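Local coordinates for MIX1 (Leishmania major, PDB 3HA4), which is of unknown function but forms homodimers and probably serves as a scaffold for protein-protein interactions through its TPR-like helical fold, at residues Q60-Y65 with L102-N107; A67-P72 with E126-M131; Y86-T89 with D93-E96; L43-K48 with T76-Y81; Q39-L44 with A55-Q60. All blocks are in the same frame, centred on the assembly; numbering follows the deposited sequence.

Interaction 1 (Q60-Y65 with L102-N107)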
# COMPACT_ATOMS: atom_id res chain seq x y z
N GLN A 60 8.22 0.93 14.67
CA GLN A 60 9.26 1.49 13.81
C GLN A 60 8.73 2.57 12.88
O GLN A 60 9.44 3.54 12.61
CB GLN A 60 9.99 0.40 13.02
CG GLN A 60 10.72 -0.59 13.92
CD GLN A 60 11.26 -1.79 13.17
OE1 GLN A 60 10.64 -2.29 12.24
NE2 GLN A 60 12.43 -2.27 13.58
N THR A 61 7.49 2.42 12.39
CA THR A 61 7.01 3.41 11.44
C THR A 61 6.57 4.70 12.14
O THR A 61 6.86 5.78 11.65
CB THR A 61 5.96 2.87 10.43
OG1 THR A 61 4.65 3.29 10.82
CG2 THR A 61 6.02 1.38 10.34
N LYS A 62 5.91 4.59 13.29
CA LYS A 62 5.56 5.78 14.05
C LYS A 62 6.80 6.57 14.41
O LYS A 62 6.80 7.80 14.43
CB LYS A 62 4.86 5.41 15.36
CG LYS A 62 3.51 4.80 15.21
CD LYS A 62 2.80 4.80 16.56
CE LYS A 62 3.34 3.69 17.46
NZ LYS A 62 2.45 3.45 18.64
N HIS A 63 7.87 5.85 14.72
CA HIS A 63 9.08 6.46 15.26
C HIS A 63 9.96 7.06 14.16
O HIS A 63 10.38 8.22 14.25
CB HIS A 63 9.87 5.43 16.08
CG HIS A 63 11.09 6.00 16.73
ND1 HIS A 63 12.36 5.87 16.20
CD2 HIS A 63 11.23 6.73 17.86
CE1 HIS A 63 13.23 6.48 16.98
NE2 HIS A 63 12.57 7.02 17.99
N TYR A 64 10.23 6.25 13.14
CA TYR A 64 11.12 6.65 12.05
C TYR A 64 10.40 7.37 10.90
O TYR A 64 11.02 8.16 10.19
CB TYR A 64 11.88 5.43 11.53
CG TYR A 64 12.86 4.86 12.53
CD1 TYR A 64 13.99 5.59 12.91
CD2 TYR A 64 12.67 3.61 13.09
CE1 TYR A 64 14.89 5.08 13.83
CE2 TYR A 64 13.57 3.09 14.00
CZ TYR A 64 14.67 3.83 14.37
OH TYR A 64 15.56 3.32 15.27
N TYR A 65 9.12 7.08 10.73
CA TYR A 65 8.37 7.62 9.60
C TYR A 65 6.95 8.08 9.97
O TYR A 65 5.98 7.65 9.37
CB TYR A 65 8.33 6.58 8.46
CG TYR A 65 9.67 5.97 8.18
CD1 TYR A 65 10.64 6.68 7.49
CD2 TYR A 65 9.99 4.69 8.63
CE1 TYR A 65 11.89 6.14 7.23
CE2 TYR A 65 11.26 4.12 8.37
CZ TYR A 65 12.20 4.86 7.68
OH TYR A 65 13.45 4.36 7.41
N LEU A 102 -4.81 5.29 12.79
CA LEU A 102 -5.77 6.35 12.51
C LEU A 102 -5.14 7.72 12.78
O LEU A 102 -5.07 8.57 11.90
CB LEU A 102 -7.06 6.14 13.32
CG LEU A 102 -8.05 7.32 13.32
CD1 LEU A 102 -8.45 7.70 11.90
CD2 LEU A 102 -9.28 7.03 14.18
N MET A 103 -4.62 7.91 13.99
CA MET A 103 -3.94 9.14 14.35
C MET A 103 -2.83 9.57 13.36
O MET A 103 -2.75 10.75 12.98
CB MET A 103 -3.36 9.04 15.76
CG MET A 103 -2.93 10.37 16.35
SD MET A 103 -2.24 10.22 18.02
CE MET A 103 -3.41 9.07 18.76
N GLN A 104 -1.98 8.63 12.94
CA GLN A 104 -0.92 9.02 12.00
C GLN A 104 -1.46 9.44 10.63
O GLN A 104 -0.97 10.39 10.03
CB GLN A 104 0.14 7.94 11.86
CG GLN A 104 1.04 8.14 10.66
CD GLN A 104 2.41 7.52 10.83
OE1 GLN A 104 2.86 7.30 11.94
NE2 GLN A 104 3.08 7.26 9.72
N LEU A 105 -2.47 8.71 10.13
CA LEU A 105 -3.10 9.05 8.86
C LEU A 105 -3.74 10.43 8.96
O LEU A 105 -3.64 11.23 8.04
CB LEU A 105 -4.13 8.00 8.44
CG LEU A 105 -3.53 6.73 7.82
CD1 LEU A 105 -4.57 5.64 7.68
CD2 LEU A 105 -2.91 7.06 6.50
N LEU A 106 -4.36 10.71 10.10
CA LEU A 106 -4.99 12.01 10.32
C LEU A 106 -3.95 13.13 10.35
O LEU A 106 -4.21 14.22 9.82
CB LEU A 106 -5.86 12.01 11.59
CG LEU A 106 -7.19 11.26 11.49
CD1 LEU A 106 -7.93 11.27 12.82
CD2 LEU A 106 -8.07 11.83 10.38
N ASN A 107 -2.79 12.87 10.96
CA ASN A 107 -1.69 13.85 10.98
C ASN A 107 -1.24 14.16 9.57
O ASN A 107 -0.96 15.31 9.24
CB ASN A 107 -0.48 13.38 11.81
CG ASN A 107 -0.72 13.42 13.32
OD1 ASN A 107 -1.56 14.16 13.81
ND2 ASN A 107 0.03 12.60 14.06

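Interaction 2 (A67-P72 with E126-M131)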
# COMPACT_ATOMS: atom_id res chain seq x y z
N ALA A 67 5.41 10.64 9.31
CA ALA A 67 4.76 11.38 8.23
C ALA A 67 4.29 10.51 7.07
O ALA A 67 3.62 11.00 6.17
CB ALA A 67 5.65 12.49 7.71
N ASP A 68 4.63 9.22 7.10
CA ASP A 68 4.24 8.32 6.01
C ASP A 68 2.78 7.87 6.08
O ASP A 68 2.23 7.64 7.17
CB ASP A 68 5.13 7.07 6.00
CG ASP A 68 4.82 6.15 4.82
OD1 ASP A 68 4.68 6.67 3.68
OD2 ASP A 68 4.72 4.92 5.04
N TRP A 69 2.15 7.73 4.91
CA TRP A 69 0.75 7.27 4.85
C TRP A 69 0.66 5.88 4.23
O TRP A 69 -0.30 5.14 4.48
CB TRP A 69 -0.13 8.26 4.04
CG TRP A 69 0.41 8.48 2.67
CD1 TRP A 69 1.37 9.37 2.31
CD2 TRP A 69 0.09 7.73 1.49
NE1 TRP A 69 1.65 9.24 0.97
CE2 TRP A 69 0.87 8.24 0.44
CE3 TRP A 69 -0.80 6.70 1.22
CZ2 TRP A 69 0.79 7.76 -0.86
CZ3 TRP A 69 -0.88 6.21 -0.07
CH2 TRP A 69 -0.09 6.75 -1.09
N LEU A 70 1.66 5.52 3.43
CA LEU A 70 1.64 4.27 2.68
C LEU A 70 1.61 3.05 3.59
O LEU A 70 0.77 2.16 3.45
CB LEU A 70 2.84 4.19 1.73
CG LEU A 70 2.79 3.07 0.68
CD1 LEU A 70 1.38 2.89 0.12
CD2 LEU A 70 3.78 3.35 -0.44
N ILE A 71 2.52 3.01 4.55
CA ILE A 71 2.56 1.89 5.47
C ILE A 71 1.29 1.82 6.32
O ILE A 71 0.70 0.75 6.47
CB ILE A 71 3.86 1.89 6.29
CG1 ILE A 71 5.03 1.50 5.37
CG2 ILE A 71 3.75 0.94 7.49
CD1 ILE A 71 6.38 1.42 6.04
N PRO A 72 0.84 2.97 6.87
CA PRO A 72 -0.44 2.97 7.60
C PRO A 72 -1.62 2.51 6.76
O PRO A 72 -2.52 1.83 7.27
CB PRO A 72 -0.60 4.43 8.01
CG PRO A 72 0.82 4.91 8.17
CD PRO A 72 1.58 4.23 7.06
N GLU A 126 -4.95 12.28 -0.61
CA GLU A 126 -5.65 12.69 0.56
C GLU A 126 -6.97 12.06 0.61
O GLU A 126 -7.57 12.00 1.63
CB GLU A 126 -5.86 14.16 0.56
CG GLU A 126 -7.10 14.50 1.28
CD GLU A 126 -7.15 15.92 1.67
OE1 GLU A 126 -8.15 16.33 2.26
OE2 GLU A 126 -6.19 16.65 1.38
N GLU A 127 -7.45 11.59 -0.52
CA GLU A 127 -8.73 10.94 -0.60
C GLU A 127 -8.64 9.49 -0.22
O GLU A 127 -9.50 8.99 0.42
CB GLU A 127 -9.29 11.07 -2.01
CG GLU A 127 -10.05 12.34 -2.30
CD GLU A 127 -10.49 12.45 -3.74
OE1 GLU A 127 -10.97 11.46 -4.28
OE2 GLU A 127 -10.39 13.52 -4.33
N ILE A 128 -7.60 8.82 -0.64
CA ILE A 128 -7.35 7.45 -0.28
C ILE A 128 -7.10 7.28 1.21
O ILE A 128 -7.43 6.28 1.76
CB ILE A 128 -6.20 6.90 -1.13
CG1 ILE A 128 -6.41 5.44 -1.42
CG2 ILE A 128 -4.90 7.08 -0.50
CD1 ILE A 128 -5.30 4.83 -2.10
N ILE A 129 -6.56 8.32 1.82
CA ILE A 129 -6.34 8.43 3.22
C ILE A 129 -7.62 8.69 3.95
O ILE A 129 -7.81 8.23 5.03
CB ILE A 129 -5.37 9.58 3.50
CG1 ILE A 129 -4.00 9.24 2.98
CG2 ILE A 129 -5.28 9.89 4.94
CD1 ILE A 129 -3.05 10.28 3.15
N SER A 130 -8.52 9.42 3.35
CA SER A 130 -9.81 9.62 3.95
C SER A 130 -10.62 8.36 3.97
O SER A 130 -11.35 8.12 4.86
CB SER A 130 -10.55 10.67 3.16
OG SER A 130 -9.99 11.90 3.37
N MET A 131 -10.46 7.55 2.94
CA MET A 131 -11.10 6.29 2.85
C MET A 131 -10.55 5.35 3.87
O MET A 131 -11.28 4.66 4.48
CB MET A 131 -10.93 5.75 1.45
CG MET A 131 -11.48 4.39 1.25
SD MET A 131 -11.70 4.05 -0.44
CE MET A 131 -11.42 5.65 -1.07

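Interaction 3 (Y86-T89 with D93-E96)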
# COMPACT_ATOMS: atom_id res chain seq x y z
N TYR A 86 -6.53 -13.86 14.83
CA TYR A 86 -5.21 -13.63 14.25
C TYR A 86 -4.61 -12.37 14.86
O TYR A 86 -3.49 -12.41 15.37
CB TYR A 86 -5.33 -13.51 12.74
CG TYR A 86 -4.07 -13.10 12.01
CD1 TYR A 86 -3.28 -14.05 11.36
CD2 TYR A 86 -3.69 -11.77 11.94
CE1 TYR A 86 -2.13 -13.68 10.67
CE2 TYR A 86 -2.54 -11.39 11.26
CZ TYR A 86 -1.76 -12.35 10.63
OH TYR A 86 -0.63 -11.96 9.95
N LEU A 87 -5.36 -11.27 14.82
CA LEU A 87 -4.89 -10.00 15.37
C LEU A 87 -4.57 -10.10 16.86
O LEU A 87 -3.51 -9.67 17.30
CB LEU A 87 -5.89 -8.87 15.11
CG LEU A 87 -6.07 -8.43 13.64
CD1 LEU A 87 -7.07 -7.31 13.55
CD2 LEU A 87 -4.74 -8.00 13.02
N GLN A 88 -5.49 -10.67 17.63
CA GLN A 88 -5.26 -10.87 19.06
C GLN A 88 -4.08 -11.81 19.38
O GLN A 88 -3.47 -11.70 20.44
CB GLN A 88 -6.54 -11.32 19.77
CG GLN A 88 -7.39 -10.15 20.25
CD GLN A 88 -8.86 -10.31 19.93
OE1 GLN A 88 -9.56 -9.33 19.66
NE2 GLN A 88 -9.33 -11.55 19.93
N THR A 89 -3.71 -12.70 18.48
CA THR A 89 -2.54 -13.54 18.66
C THR A 89 -1.25 -12.75 18.64
O THR A 89 -0.37 -12.98 19.41
CB THR A 89 -2.44 -14.60 17.53
OG1 THR A 89 -3.53 -15.51 17.60
CG2 THR A 89 -1.20 -15.38 17.65
N ASP A 93 -2.74 -5.11 22.08
CA ASP A 93 -3.99 -4.38 21.95
C ASP A 93 -4.10 -3.98 20.52
O ASP A 93 -3.30 -3.25 20.02
CB ASP A 93 -3.99 -3.14 22.84
CG ASP A 93 -5.37 -2.62 23.12
OD1 ASP A 93 -6.33 -3.11 22.54
OD2 ASP A 93 -5.50 -1.71 23.92
N PRO A 94 -5.10 -4.51 19.86
CA PRO A 94 -5.34 -4.24 18.47
C PRO A 94 -6.11 -2.99 18.31
O PRO A 94 -5.84 -2.30 17.38
CB PRO A 94 -6.18 -5.42 18.07
CG PRO A 94 -5.76 -6.43 18.90
CD PRO A 94 -5.46 -5.88 20.18
N ASP A 95 -7.05 -2.70 19.17
CA ASP A 95 -7.82 -1.50 19.03
C ASP A 95 -7.00 -0.31 19.36
O ASP A 95 -7.25 0.75 18.91
CB ASP A 95 -9.08 -1.53 19.87
CG ASP A 95 -10.16 -0.64 19.33
OD1 ASP A 95 -10.75 -0.97 18.31
OD2 ASP A 95 -10.43 0.38 19.94
N GLU A 96 -5.96 -0.48 20.12
CA GLU A 96 -5.09 0.64 20.36
C GLU A 96 -4.19 0.93 19.19
O GLU A 96 -3.88 2.05 18.94
CB GLU A 96 -4.27 0.43 21.60
CG GLU A 96 -3.77 1.70 22.26
CD GLU A 96 -4.84 2.77 22.44
OE1 GLU A 96 -5.94 2.46 22.92
OE2 GLU A 96 -4.56 3.92 22.08

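Interaction 4 (L43-K48 with T76-Y81)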
# COMPACT_ATOMS: atom_id res chain seq x y z
N LEU A 43 4.02 -8.22 3.15
CA LEU A 43 4.04 -9.65 3.19
C LEU A 43 2.97 -10.15 4.12
O LEU A 43 2.54 -11.25 4.02
CB LEU A 43 5.37 -10.07 3.76
CG LEU A 43 6.45 -10.94 3.18
CD1 LEU A 43 6.45 -11.10 1.73
CD2 LEU A 43 7.70 -10.41 3.65
N LEU A 44 2.54 -9.31 5.02
CA LEU A 44 1.65 -9.74 6.05
C LEU A 44 0.28 -10.14 5.57
O LEU A 44 -0.25 -11.10 6.03
CB LEU A 44 1.50 -8.69 7.13
CG LEU A 44 2.65 -8.46 8.06
CD1 LEU A 44 2.43 -7.20 8.77
CD2 LEU A 44 2.68 -9.54 8.98
N ARG A 45 -0.29 -9.40 4.65
CA ARG A 45 -1.63 -9.68 4.21
C ARG A 45 -1.74 -10.97 3.45
O ARG A 45 -2.81 -11.47 3.23
CB ARG A 45 -2.16 -8.55 3.37
CG ARG A 45 -3.55 -8.12 3.74
CD ARG A 45 -3.75 -6.72 3.34
NE ARG A 45 -4.18 -6.58 1.96
CZ ARG A 45 -3.67 -5.72 1.10
NH1 ARG A 45 -2.70 -4.91 1.44
NH2 ARG A 45 -4.14 -5.69 -0.11
N GLU A 46 -0.62 -11.50 3.02
CA GLU A 46 -0.62 -12.73 2.29
C GLU A 46 -0.21 -13.88 3.17
O GLU A 46 -0.02 -14.98 2.70
CB GLU A 46 0.32 -12.65 1.11
CG GLU A 46 0.48 -13.93 0.42
CD GLU A 46 -0.71 -14.29 -0.41
OE1 GLU A 46 -1.34 -13.38 -0.91
OE2 GLU A 46 -1.00 -15.47 -0.57
N GLY A 47 -0.06 -13.61 4.45
CA GLY A 47 0.36 -14.58 5.42
C GLY A 47 1.73 -15.13 5.15
O GLY A 47 1.96 -16.29 5.30
N LYS A 48 2.65 -14.29 4.74
CA LYS A 48 3.98 -14.74 4.41
C LYS A 48 5.03 -13.96 5.15
O LYS A 48 6.22 -14.11 4.91
CB LYS A 48 4.21 -14.59 2.92
CG LYS A 48 3.84 -15.79 2.13
CD LYS A 48 4.80 -15.98 1.00
CE LYS A 48 4.45 -17.22 0.22
NZ LYS A 48 3.26 -17.88 0.78
N THR A 76 -3.76 -0.71 7.64
CA THR A 76 -5.22 -0.63 7.70
C THR A 76 -5.84 -1.85 7.03
O THR A 76 -6.78 -2.44 7.56
CB THR A 76 -5.76 0.65 7.03
OG1 THR A 76 -5.28 1.79 7.74
CG2 THR A 76 -7.28 0.65 7.08
N GLN A 77 -5.33 -2.22 5.86
CA GLN A 77 -5.78 -3.46 5.20
C GLN A 77 -5.52 -4.69 6.08
O GLN A 77 -6.35 -5.60 6.13
CB GLN A 77 -5.13 -3.65 3.81
CG GLN A 77 -5.18 -2.44 2.89
CD GLN A 77 -6.49 -1.65 3.00
OE1 GLN A 77 -7.58 -2.21 3.01
NE2 GLN A 77 -6.36 -0.34 3.10
N VAL A 78 -4.37 -4.73 6.76
CA VAL A 78 -4.12 -5.80 7.73
C VAL A 78 -5.20 -5.81 8.83
O VAL A 78 -5.78 -6.85 9.10
CB VAL A 78 -2.69 -5.77 8.33
CG1 VAL A 78 -2.53 -6.82 9.41
CG2 VAL A 78 -1.65 -6.00 7.24
N LEU A 79 -5.47 -4.66 9.43
CA LEU A 79 -6.53 -4.58 10.45
C LEU A 79 -7.93 -4.87 9.87
O LEU A 79 -8.74 -5.55 10.50
CB LEU A 79 -6.51 -3.22 11.14
CG LEU A 79 -5.18 -2.86 11.77
CD1 LEU A 79 -5.20 -1.44 12.33
CD2 LEU A 79 -4.87 -3.88 12.84
N LYS A 80 -8.20 -4.36 8.68
CA LYS A 80 -9.46 -4.63 7.98
C LYS A 80 -9.72 -6.12 7.74
O LYS A 80 -10.74 -6.67 8.17
CB LYS A 80 -9.42 -3.92 6.63
CG LYS A 80 -10.76 -3.60 6.01
CD LYS A 80 -10.58 -2.49 4.96
CE LYS A 80 -11.78 -2.35 4.07
NZ LYS A 80 -11.52 -1.33 3.02
N TYR A 81 -8.80 -6.78 7.05
CA TYR A 81 -9.07 -8.11 6.52
C TYR A 81 -8.58 -9.28 7.36
O TYR A 81 -8.95 -10.42 7.09
CB TYR A 81 -8.56 -8.22 5.09
CG TYR A 81 -9.21 -7.21 4.18
CD1 TYR A 81 -10.59 -7.21 4.01
CD2 TYR A 81 -8.46 -6.24 3.54
CE1 TYR A 81 -11.20 -6.28 3.19
CE2 TYR A 81 -9.06 -5.30 2.72
CZ TYR A 81 -10.43 -5.33 2.55
OH TYR A 81 -11.04 -4.41 1.75

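Interaction 5 (Q39-L44 with A55-Q60)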
# COMPACT_ATOMS: atom_id res chain seq x y z
N GLN A 39 8.12 -3.35 2.45
CA GLN A 39 8.15 -4.71 1.92
C GLN A 39 7.80 -5.78 2.97
O GLN A 39 7.12 -6.76 2.68
CB GLN A 39 9.50 -4.99 1.26
CG GLN A 39 9.62 -6.36 0.62
CD GLN A 39 11.01 -6.60 0.05
OE1 GLN A 39 11.18 -6.85 -1.14
NE2 GLN A 39 12.02 -6.50 0.91
N ARG A 40 8.20 -5.56 4.20
CA ARG A 40 7.92 -6.48 5.26
C ARG A 40 6.48 -6.44 5.67
O ARG A 40 5.89 -7.42 6.03
CB ARG A 40 8.79 -6.15 6.43
CG ARG A 40 9.96 -6.99 6.52
CD ARG A 40 11.04 -6.49 7.37
NE ARG A 40 12.25 -7.16 6.98
CZ ARG A 40 13.38 -7.16 7.67
NH1 ARG A 40 13.47 -6.52 8.80
NH2 ARG A 40 14.42 -7.82 7.22
N VAL A 41 5.91 -5.27 5.61
CA VAL A 41 4.55 -5.06 6.01
C VAL A 41 3.60 -5.58 4.96
O VAL A 41 2.52 -6.01 5.26
CB VAL A 41 4.29 -3.58 6.24
CG1 VAL A 41 2.85 -3.29 6.28
CG2 VAL A 41 4.93 -3.13 7.49
N VAL A 42 4.03 -5.57 3.73
CA VAL A 42 3.22 -6.02 2.64
C VAL A 42 3.10 -7.52 2.53
O VAL A 42 2.21 -8.00 1.91
CB VAL A 42 3.70 -5.45 1.33
CG1 VAL A 42 3.08 -6.12 0.24
CG2 VAL A 42 3.41 -4.04 1.26
N LEU A 43 4.02 -8.22 3.15
CA LEU A 43 4.04 -9.65 3.19
C LEU A 43 2.97 -10.15 4.12
O LEU A 43 2.54 -11.25 4.02
CB LEU A 43 5.37 -10.07 3.76
CG LEU A 43 6.45 -10.94 3.18
CD1 LEU A 43 6.45 -11.10 1.73
CD2 LEU A 43 7.70 -10.41 3.65
N LEU A 44 2.54 -9.31 5.02
CA LEU A 44 1.65 -9.74 6.05
C LEU A 44 0.28 -10.14 5.57
O LEU A 44 -0.25 -11.10 6.03
CB LEU A 44 1.50 -8.69 7.13
CG LEU A 44 2.65 -8.46 8.06
CD1 LEU A 44 2.43 -7.20 8.77
CD2 LEU A 44 2.68 -9.54 8.98
N ALA A 55 3.72 -5.26 15.85
CA ALA A 55 3.84 -4.22 16.86
C ALA A 55 5.15 -3.46 16.68
O ALA A 55 5.18 -2.23 16.68
CB ALA A 55 3.76 -4.82 18.26
N LEU A 56 6.23 -4.21 16.53
CA LEU A 56 7.57 -3.64 16.39
C LEU A 56 7.68 -2.88 15.07
O LEU A 56 8.24 -1.78 15.01
CB LEU A 56 8.62 -4.75 16.48
CG LEU A 56 10.14 -4.54 16.39
CD1 LEU A 56 10.71 -5.12 15.11
CD2 LEU A 56 10.59 -3.08 16.60
N MET A 57 7.13 -3.48 14.02
CA MET A 57 7.15 -2.86 12.71
C MET A 57 6.31 -1.58 12.72
O MET A 57 6.70 -0.59 12.12
CB MET A 57 6.69 -3.84 11.63
CG MET A 57 7.83 -4.68 11.09
SD MET A 57 7.35 -5.66 9.66
CE MET A 57 6.19 -6.81 10.41
N TRP A 58 5.18 -1.60 13.43
CA TRP A 58 4.32 -0.44 13.56
C TRP A 58 5.04 0.64 14.35
O TRP A 58 5.07 1.82 13.96
CB TRP A 58 2.99 -0.80 14.25
CG TRP A 58 2.18 0.43 14.59
CD1 TRP A 58 1.60 0.74 15.79
CD2 TRP A 58 1.91 1.53 13.72
NE1 TRP A 58 0.97 1.96 15.71
CE2 TRP A 58 1.15 2.47 14.45
CE3 TRP A 58 2.23 1.82 12.39
CZ2 TRP A 58 0.70 3.66 13.89
CZ3 TRP A 58 1.79 3.01 11.84
CH2 TRP A 58 1.03 3.92 12.59
N GLU A 59 5.64 0.22 15.46
CA GLU A 59 6.45 1.09 16.31
C GLU A 59 7.60 1.71 15.54
O GLU A 59 7.91 2.88 15.73
CB GLU A 59 6.99 0.29 17.49
CG GLU A 59 7.49 1.18 18.61
CD GLU A 59 6.49 2.28 18.91
OE1 GLU A 59 6.88 3.47 18.79
OE2 GLU A 59 5.32 1.94 19.22
N GLN A 60 8.22 0.93 14.67
CA GLN A 60 9.26 1.49 13.81
C GLN A 60 8.73 2.57 12.88
O GLN A 60 9.44 3.54 12.61
CB GLN A 60 9.99 0.40 13.02
CG GLN A 60 10.72 -0.59 13.92
CD GLN A 60 11.26 -1.79 13.17
OE1 GLN A 60 10.64 -2.29 12.24
NE2 GLN A 60 12.43 -2.27 13.58
O HOH W 1 11.52 -4.60 10.46

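Interaction 1 (Q60-Y65 with L102-N107)
The carboxamide of Gln104 meets the end of helix 54-64 with both of its polar atoms, NE2 turned to the carbonyl of Tyr65 and OE1 resting 3.7 Å from Lys62 CA. The Tyr65 oxygen is tilted from the amide plane, while NE2 lies in the Tyr65 carbonyl plane, on a lone pair. The resulting hydrogen bond, Gln104 NE2 to Tyr65 O, is 2.9 Å long but bent, with an N-H...O angle of 133°. The Tyr65 ring leads elsewhere. One face carries Tyr64 CB, offset toward the rim, its hydroxyl bonds to Pro32 O and Arg31, and it packs edge-to-face with Trp34. With CG anti to the backbone N (chi1 165°) and the chain extended beyond, Gln104 reaches from helix 94-109 to the end of helix 54-64. Lys62 CG passes 4.2 Å from Gln104 OE1, and the lysine then bends away to a salt bridge between NZ and Glu100. Pro72 of helix 70-81 also packs on Gln104. Tyr65 is the first residue past the helix to leave helical geometry, and its carbonyl is taken by Gln104. Gln104 NE2 also donates to Asp68 O, so one buried amide satisfies two backbone carbonyls between helices 54-64 and 70-81.

Interaction 2 (A67-P72 with E126-M131)
Trp69 and Ile129 make the closest approach here, and the indole side chain can be traced outward from its first carbon. Trp69 CB lies 3.7 Å from Ile129 CD1, with Ile129 CG1 a little farther at 4.1 Å. The next atom, Trp69 CG, is 3.9 Å from the same methyl, Ile129 CD1. With chi1 at 56°, CG sits between the backbone N and the carbonyl carbon, an orientation that swings the indole across helix 123-137. On the pyrrole side NE1 hydrogen-bonds to Gly119 O in the loop that leads into helix 123-137. On the benzene side Trp69 CZ3 meets Ile128 CG2 at 4.1 Å. Both isoleucines cross the tryptophan at about a right angle, and their methyls approach the ring obliquely. The contact is wholly apolar across the segments. The preceding residue, Asp68, caps the start of helix 70-81: Ile71 N donates to Asp68 OD2 at 3.0 Å, and Leu70 N adds a weak bond to OD1. Asp68 OD2 also accepts from Trp34 NE1. Trp69, immediately before helix 70-81, thus joins the start of that helix to helix 123-137, touching Leu105 of helix 94-109 and Pro116 on the way. The dimer interface is close by: Ile128 packs on Leu70 of the second subunit, and Leu70 on Trp69 of that subunit.

Interaction 3 (Y86-T89 with D93-E96)
Pro94 supplies more than half of the buried surface, pressing the CG corner of its ring toward the backbone and side chains of Leu87 and Gln88. Pro94 CG lies 4.3 Å from Leu87 O and 4.3 Å from Gln88 CG, and 4.5 Å from Leu87 CB. The pyrrolidine therefore meets a patch made jointly by a peptide carbonyl, Leu87 CB and Gln88 CG. No hydrogen bond crosses, and the contact rests on van der Waals packing at rather generous distances. The arrangement is a helix-turn-helix connection of the TPR-like fold: helix 84-90 ends, a short turn redirects the chain, and helix 94-109 sets out with Pro94 facing back at the helix just left. Leu87 is buried, and its chi1 of -68° takes the branch past CB away from Pro94, to Ser82 and the carbonyls of Val78 and Leu79 at the end of helix 70-81. Gln88 takes the outer side, with its aliphatic CG near Pro94 and its side chain also against Pro143 of the C-terminal tail. That tail also approaches on the helix 94-109 side, where Asp95 OD1 accepts from Leu141 N and Asp95 OD2 forms a salt bridge with Arg98. On the other helix, the ring of Tyr86 packs edge-to-face with that of Tyr90.

Interaction 4 (L43-K48 with T76-Y81)
Arg45 and Gln77 lie side by side and point the same way, with the aliphatic base of the glutamine set against the outer half of the arginine. Arg45 CD is 3.4 Å from Gln77 CB, and the same CB stays close as the arginine continues, 3.6 Å from NE. Gln77 CG follows at 3.8 Å from Arg45 NH1, over one face of the guanidinium and offset toward its rim. The contact is thus carbon against a flat cation; guanidinium and amide planes stand 78° apart and are not stacked. A bend at chi3 (86°) turns the arginine along the helix surface, and Gln77 bends at chi2 (-38°), folding its amide back so that NE2 donates to Leu73 O. Beside this pair, Leu44 CB touches Val78 CG2 at 4.1 Å, a small apolar contact. The charged end of Arg45 belongs to the dimer interface: NH1 forms a salt bridge with Glu74, and NH2 with Glu74 of the second subunit, beside the packing of Arg45 on Arg45 of that subunit. These carboxylates probably stabilise the cation. The loop after helix 34-42 packs on helix 70-81, and Leu44 also touches Ile54 of helix 54-64 and Pro51, while Thr76 on helix 70-81 reaches helices 94-109 and 123-137.

Interaction 5 (Q39-L44 with A55-Q60)
Met57 meets Arg40, Val41 and Leu44 through a chain that runs straight as far as its sulfur and then turns. Its CG lies toward the backbone N (chi1 -87°), CG to SD continues extended, and a bend at chi3 (-67°) carries the terminal methyl toward Leu44. Met57 SD settles against Arg40 CB at 3.6 Å and Val41 CG2 at 4.1 Å, while Met57 CE reaches Leu44 CD1 at 4.1 Å. The three partners are met in different ways: Met57 and Val41 slide past each other in opposite directions, whereas Met57 and Leu44 approach tip to tip. The methionine accounts for more than half of the buried surface, a flexible thioether fitted over Arg40, Val41 and Leu44, which span about one turn. Beyond CB, Arg40 extends from CG to NE, past the methionine. A water lies at the edge of its guanidinium, in the plane, accepting from Arg40 NH1 at 3.2 Å and donating to Gln60 OE1 at 3.0 Å. This bridge links the two segments through polar groups, whereas their direct contacts are van der Waals. Helices 34-42 and 54-64 run in roughly opposite directions, as in a TPR-like helical hairpin. Leu37 packs on both Met57 and Gln60, Val41 also reaches Leu75 of helix 70-81, and Trp58 packs on Leu75 and on Val101 of helix 94-109. Elsewhere on helix 34-42, Val42 touches Gln77 of the second subunit.

How the interactions relate
Along the chain, interaction 5 joins helices 34-42 and 54-64, and interaction 4 starts from the same stretch, sharing Leu43 and Leu44, to reach helix 70-81. Interactions 1 and 2 follow with alternating segments, tying helix 54-64 to 94-109 and helix 70-81 to 123-137; their centres lie 10 Å apart and they touch. Interaction 3, a local turn, falls within the span of both, its centre about 18 Å from that of interaction 1 and about 21 Å from that of interaction 2. Helices 54-64, 70-81 and 94-109 each serve two contacts, joining the helices into one compact body. Interactions 2, 4 and 5 also touch the second subunit, consistent with a homodimeric scaffold.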